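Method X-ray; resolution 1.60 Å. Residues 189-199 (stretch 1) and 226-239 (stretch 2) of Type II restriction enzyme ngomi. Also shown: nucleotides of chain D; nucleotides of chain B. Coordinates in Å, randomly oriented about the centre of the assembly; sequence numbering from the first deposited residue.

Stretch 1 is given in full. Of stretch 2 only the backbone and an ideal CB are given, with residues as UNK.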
# COMPACT_ATOMS: atom_id res chain seq x y z
N THR I 189 8.93 -24.80 8.04
CA THR I 189 8.69 -24.32 9.42
C THR I 189 8.72 -22.80 9.34
O THR I 189 9.16 -22.22 8.34
CB THR I 189 9.79 -24.75 10.41
OG1 THR I 189 11.04 -24.20 10.02
CG2 THR I 189 9.88 -26.29 10.47
N ILE I 190 8.32 -22.15 10.43
CA ILE I 190 8.28 -20.70 10.48
C ILE I 190 9.00 -20.10 11.70
O ILE I 190 9.03 -20.73 12.76
CB ILE I 190 6.79 -20.22 10.57
CG1 ILE I 190 6.07 -20.46 9.23
CG2 ILE I 190 6.72 -18.74 11.05
CD1 ILE I 190 4.55 -20.21 9.31
N ARG I 191 9.64 -18.94 11.51
CA ARG I 191 10.13 -18.11 12.61
C ARG I 191 9.43 -16.81 12.18
O ARG I 191 9.40 -16.48 10.97
CB ARG I 191 11.64 -17.94 12.66
CG ARG I 191 12.38 -19.19 13.16
CD ARG I 191 11.93 -19.61 14.54
NE ARG I 191 12.71 -20.77 14.99
CZ ARG I 191 12.39 -22.04 14.80
NH1 ARG I 191 11.27 -22.40 14.15
NH2 ARG I 191 13.21 -22.99 15.26
N SER I 192 8.88 -16.06 13.14
CA SER I 192 8.12 -14.87 12.78
C SER I 192 8.87 -13.78 12.01
O SER I 192 8.24 -12.98 11.33
CB SER I 192 7.46 -14.27 14.03
OG SER I 192 8.45 -13.93 14.98
N ASP I 193 10.20 -13.74 12.11
CA ASP I 193 10.94 -12.74 11.38
C ASP I 193 11.08 -13.09 9.90
O ASP I 193 10.69 -12.30 9.00
CB ASP I 193 12.34 -12.51 11.98
CG ASP I 193 13.20 -13.79 12.02
OD1 ASP I 193 14.40 -13.71 11.68
OD2 ASP I 193 12.67 -14.85 12.39
N ARG I 194 11.60 -14.27 9.63
CA ARG I 194 11.80 -14.70 8.25
C ARG I 194 10.50 -15.00 7.49
O ARG I 194 10.51 -15.05 6.26
CB ARG I 194 12.74 -15.93 8.21
CG ARG I 194 12.32 -17.16 9.03
CD ARG I 194 13.41 -18.30 8.83
NE ARG I 194 13.26 -19.45 9.73
CZ ARG I 194 12.37 -20.43 9.58
NH1 ARG I 194 11.52 -20.42 8.55
NH2 ARG I 194 12.30 -21.41 10.49
N ALA I 195 9.38 -15.16 8.18
CA ALA I 195 8.14 -15.46 7.48
C ALA I 195 7.58 -14.24 6.75
O ALA I 195 6.72 -14.37 5.88
CB ALA I 195 7.09 -16.01 8.47
N GLN I 196 8.06 -13.06 7.12
CA GLN I 196 7.53 -11.83 6.52
C GLN I 196 7.90 -11.62 5.07
O GLN I 196 7.32 -10.74 4.40
CB GLN I 196 7.96 -10.60 7.35
CG GLN I 196 7.55 -10.70 8.83
CD GLN I 196 6.09 -11.11 9.05
OE1 GLN I 196 5.18 -10.58 8.42
NE2 GLN I 196 5.87 -12.05 9.95
N ASN I 197 8.84 -12.40 4.55
CA ASN I 197 9.15 -12.24 3.12
C ASN I 197 7.95 -12.67 2.26
O ASN I 197 7.85 -12.25 1.11
CB ASN I 197 10.44 -12.97 2.69
CG ASN I 197 10.38 -14.51 2.81
OD1 ASN I 197 9.39 -15.04 3.50
ND2 ASN I 197 11.28 -15.21 2.26
N ALA I 198 6.99 -13.44 2.83
CA ALA I 198 5.79 -13.83 2.07
C ALA I 198 4.94 -12.56 1.87
O ALA I 198 4.27 -12.40 0.84
CB ALA I 198 4.98 -14.90 2.83
N ARG I 199 4.97 -11.67 2.85
CA ARG I 199 4.22 -10.43 2.74
C ARG I 199 4.85 -9.46 1.74
O ARG I 199 4.13 -8.82 0.96
CB ARG I 199 4.08 -9.72 4.10
CG ARG I 199 3.20 -10.46 5.11
CD ARG I 199 2.97 -9.63 6.39
NE ARG I 199 2.48 -10.42 7.53
CZ ARG I 199 1.21 -10.65 7.83
NH1 ARG I 199 0.22 -10.16 7.08
NH2 ARG I 199 0.92 -11.36 8.92
N UNK I 226 0.79 -20.13 16.99
CA UNK I 226 1.42 -18.83 17.17
C UNK I 226 2.33 -18.47 16.01
O UNK I 226 2.25 -17.35 15.49
CB UNK I 226 2.21 -18.81 18.48
N UNK I 227 3.17 -19.40 15.57
CA UNK I 227 4.07 -19.10 14.46
C UNK I 227 3.30 -19.00 13.14
O UNK I 227 3.59 -18.15 12.30
CB UNK I 227 5.16 -20.17 14.36
N UNK I 228 2.29 -19.85 12.97
CA UNK I 228 1.47 -19.77 11.76
C UNK I 228 0.82 -18.37 11.70
O UNK I 228 0.75 -17.73 10.62
CB UNK I 228 0.41 -20.87 11.74
N UNK I 229 0.36 -17.87 12.85
CA UNK I 229 -0.33 -16.58 12.91
C UNK I 229 0.52 -15.39 12.45
O UNK I 229 -0.05 -14.38 12.02
CB UNK I 229 -0.80 -16.33 14.34
N UNK I 230 1.85 -15.53 12.52
CA UNK I 230 2.73 -14.44 12.11
C UNK I 230 2.61 -14.14 10.60
O UNK I 230 3.01 -13.08 10.17
CB UNK I 230 4.18 -14.79 12.46
N UNK I 231 2.10 -15.08 9.82
CA UNK I 231 1.86 -14.80 8.40
C UNK I 231 0.37 -14.90 8.04
O UNK I 231 -0.09 -14.22 7.12
CB UNK I 231 2.67 -15.77 7.53
N UNK I 232 -0.41 -15.70 8.78
CA UNK I 232 -1.83 -15.86 8.47
C UNK I 232 -2.73 -14.70 8.91
O UNK I 232 -3.70 -14.35 8.22
CB UNK I 232 -2.34 -17.15 9.12
N UNK I 233 -2.43 -14.09 10.05
CA UNK I 233 -3.29 -12.98 10.49
C UNK I 233 -3.11 -11.73 9.65
O UNK I 233 -2.04 -11.47 9.13
CB UNK I 233 -3.01 -12.65 11.96
N UNK I 234 -4.19 -10.96 9.52
CA UNK I 234 -4.13 -9.73 8.75
C UNK I 234 -4.51 -10.01 7.31
O UNK I 234 -4.56 -11.17 6.89
CB UNK I 234 -2.74 -9.10 8.83
N UNK I 235 -4.77 -8.94 6.55
CA UNK I 235 -5.16 -9.07 5.15
C UNK I 235 -4.44 -8.04 4.30
O UNK I 235 -3.89 -7.06 4.81
CB UNK I 235 -6.67 -8.92 4.99
N UNK I 236 -4.44 -8.28 2.98
CA UNK I 236 -3.83 -7.34 2.05
C UNK I 236 -2.67 -7.85 1.22
O UNK I 236 -2.43 -7.38 0.09
CB UNK I 236 -3.35 -6.12 2.84
N UNK I 237 -1.93 -8.80 1.77
CA UNK I 237 -0.77 -9.38 1.06
C UNK I 237 -0.98 -10.83 0.66
O UNK I 237 -0.74 -11.21 -0.49
CB UNK I 237 0.48 -9.28 1.93
N UNK I 238 -1.45 -11.63 1.62
CA UNK I 238 -1.66 -13.06 1.49
C UNK I 238 -3.15 -13.40 1.43
O UNK I 238 -3.93 -13.02 2.33
CB UNK I 238 -0.99 -13.80 2.65
N UNK I 239 -3.55 -14.13 0.39
CA UNK I 239 -4.96 -14.50 0.25
C UNK I 239 -5.43 -15.41 1.39
O UNK I 239 -6.51 -15.20 1.96
CB UNK I 239 -5.19 -15.19 -1.09
P DG D 3 13.97 -26.23 10.36
OP1 DG D 3 14.07 -27.68 10.60
OP2 DG D 3 12.97 -25.43 11.15
O5' DG D 3 15.37 -25.54 10.61
C5' DG D 3 16.60 -26.22 10.37
C4' DG D 3 17.48 -26.12 11.59
O4' DG D 3 17.89 -24.75 11.80
C3' DG D 3 16.81 -26.55 12.89
O3' DG D 3 17.78 -27.25 13.68
C2' DG D 3 16.32 -25.25 13.50
C1' DG D 3 17.28 -24.20 12.96
N9 DG D 3 16.60 -22.97 12.55
C8 DG D 3 15.31 -22.84 12.08
N7 DG D 3 14.98 -21.61 11.80
C5 DG D 3 16.12 -20.87 12.10
C6 DG D 3 16.38 -19.48 11.99
O6 DG D 3 15.63 -18.59 11.56
N1 DG D 3 17.66 -19.15 12.42
C2 DG D 3 18.60 -20.07 12.87
N2 DG D 3 19.80 -19.58 13.24
N3 DG D 3 18.38 -21.37 12.95
C4 DG D 3 17.13 -21.70 12.56
P DC D 2 11.86 -23.14 4.24
OP1 DC D 2 10.83 -24.17 4.01
OP2 DC D 2 11.46 -21.73 4.52
O5' DC D 2 12.76 -23.58 5.47
C5' DC D 2 13.36 -24.87 5.46
C4' DC D 2 14.20 -25.07 6.70
O4' DC D 2 15.31 -24.15 6.72
C3' DC D 2 13.48 -24.93 8.05
O3' DC D 2 13.75 -26.17 8.76
C2' DC D 2 14.02 -23.63 8.62
C1' DC D 2 15.38 -23.47 7.97
N1 DC D 2 15.77 -22.08 7.69
C2 DC D 2 16.89 -21.52 8.34
O2 DC D 2 17.59 -22.27 9.10
N3 DC D 2 17.20 -20.21 8.14
C4 DC D 2 16.45 -19.46 7.30
N4 DC D 2 16.78 -18.15 7.14
C5 DC D 2 15.35 -20.01 6.59
C6 DC D 2 15.04 -21.31 6.81
OP3 DC B 1 13.02 -9.14 15.28
P DC B 1 14.36 -8.76 14.70
OP1 DC B 1 14.53 -9.09 13.23
OP2 DC B 1 14.77 -7.36 15.04
O5' DC B 1 15.42 -9.73 15.47
C5' DC B 1 16.04 -9.29 16.67
C4' DC B 1 17.24 -10.15 16.98
O4' DC B 1 16.71 -11.42 17.46
C3' DC B 1 18.08 -10.51 15.75
O3' DC B 1 19.21 -9.67 15.64
C2' DC B 1 18.53 -11.94 16.01
C1' DC B 1 17.54 -12.50 17.01
N1 DC B 1 16.68 -13.46 16.31
C2 DC B 1 17.05 -14.82 16.30
O2 DC B 1 18.10 -15.15 16.85
N3 DC B 1 16.26 -15.72 15.68
C4 DC B 1 15.13 -15.32 15.07
N4 DC B 1 14.36 -16.27 14.52
C5 DC B 1 14.74 -13.95 15.03
C6 DC B 1 15.53 -13.05 15.66

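Position 226 lies in a helix, with nothing of stretch 1 within 5.5 Å of its ideal CB, so almost any helix-tolerant residue would suit; it is Ser226.

At 227 CA-to-CB points toward stretch 1, and the ideal CB lies 3.9 Å from Ile190 CG2. An aliphatic stem fits there, and a long one could run on to the carbonyl of Ile190 and the guanidinium of Arg191, whose charge would seem to favour an acid. The residue is Arg227. Its CD packs 3.3 Å from Ile190 O, and its guanidinium stacks flat on that of Arg191, centres 4.0 Å apart and planes at 17°. Such like-charged stacking is tolerable when the N-H groups, directed outward in the plane, find other partners: a water accepts from both Arg227 NE (2.9 Å) and Ser192 N (3.0 Å).

Positions 228 and 229 point away. The first has only Ile190 CD1 near its CB, at 4.8 Å, and would take many residues; it is Ile228. The second is Ser229, whose OG bonds back to Ser226 O.

Position 230 faces a tight spot: its ideal CB is 3.7 Å from Ser192 CB and 4.1 Å from Gln196 NE2. Glycine, alanine or serine would suit. Ser230 turns OG back to Arg227 O (2.7 Å), satisfying the hydroxyl within its own helix, while its carbonyl O accepts from Gln196 NE2 and Arg199 NH2, each at 3.0 Å.

At 231 CB points sideways, but Ala195, Ala198 and Ile190 offer an apolar surface within reach of a branched or long aliphatic chain. Ile231 places CD1 3.5 Å from Ala198 CB and CG2 4.1 Å from Ile190 CD1.

Position 232 points away and is Ala232. At 233, where helical angles end, the side chain matters less than the carbonyl; Leu233 leads its side chain away, while its O accepts from Arg199 NH2 at 3.0 Å.

Position 234 has phi/psi 91/166, and a CB would jam against the preceding carbonyl O and sit 3.6 Å from Arg199 NH1: glycine, as found in Gly234. Position 235 points away and is Thr235. Position 236, at 119/-30, again calls for glycine and is Gly236.

Position 237 points toward stretch 1, within reach of the Arg199 guanidinium, so a flexible acid suits. Glu237 OE1 forms a salt bridge with Arg199 NH1 at 2.9 Å.

At 238 CB points toward stretch 1 but from a distance, favouring a longer apolar chain; Ile238 CD1 reaches Ala198 CB at 4.1 Å. Position 239 is out of reach and is Asp239.

Stretch 2 (226-239) SRISSIALGTGEID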
# COMPACT_ATOMS: atom_id res chain seq x y z
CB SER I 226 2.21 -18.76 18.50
OG SER I 226 3.27 -19.69 18.51
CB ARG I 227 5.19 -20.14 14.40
CG ARG I 227 6.37 -19.73 15.30
CD ARG I 227 7.32 -20.88 15.61
NE ARG I 227 8.49 -20.35 16.28
CZ ARG I 227 9.28 -21.05 17.09
NH1 ARG I 227 9.04 -22.32 17.35
NH2 ARG I 227 10.34 -20.46 17.64
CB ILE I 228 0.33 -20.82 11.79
CG1 ILE I 228 0.92 -22.23 11.72
CG2 ILE I 228 -0.69 -20.55 10.66
CD1 ILE I 228 -0.07 -23.29 12.13
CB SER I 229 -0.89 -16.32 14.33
OG SER I 229 0.14 -15.85 15.21
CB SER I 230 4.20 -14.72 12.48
OG SER I 230 4.75 -15.80 11.75
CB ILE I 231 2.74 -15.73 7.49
CG1 ILE I 231 2.61 -15.34 6.01
CG2 ILE I 231 2.36 -17.18 7.71
CD1 ILE I 231 3.19 -13.95 5.67
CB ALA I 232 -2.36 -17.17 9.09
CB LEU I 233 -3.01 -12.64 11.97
CG LEU I 233 -3.37 -13.72 12.99
CD1 LEU I 233 -2.94 -13.19 14.37
CD2 LEU I 233 -4.85 -14.06 12.98
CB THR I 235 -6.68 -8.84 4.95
OG1 THR I 235 -7.05 -7.55 5.46
CG2 THR I 235 -7.49 -9.91 5.68
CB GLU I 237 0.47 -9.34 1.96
CG GLU I 237 0.87 -7.97 2.50
CD GLU I 237 0.34 -7.66 3.90
OE1 GLU I 237 -0.00 -8.57 4.70
OE2 GLU I 237 0.28 -6.46 4.20
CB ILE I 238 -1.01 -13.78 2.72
CG1 ILE I 238 0.47 -13.39 2.82
CG2 ILE I 238 -1.19 -15.29 2.63
CD1 ILE I 238 1.28 -13.63 1.61
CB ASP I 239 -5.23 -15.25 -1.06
CG ASP I 239 -4.95 -14.41 -2.31
OD1 ASP I 239 -4.64 -13.22 -2.20
OD2 ASP I 239 -5.06 -14.99 -3.40
O HOH W 1 9.01 -17.55 15.70
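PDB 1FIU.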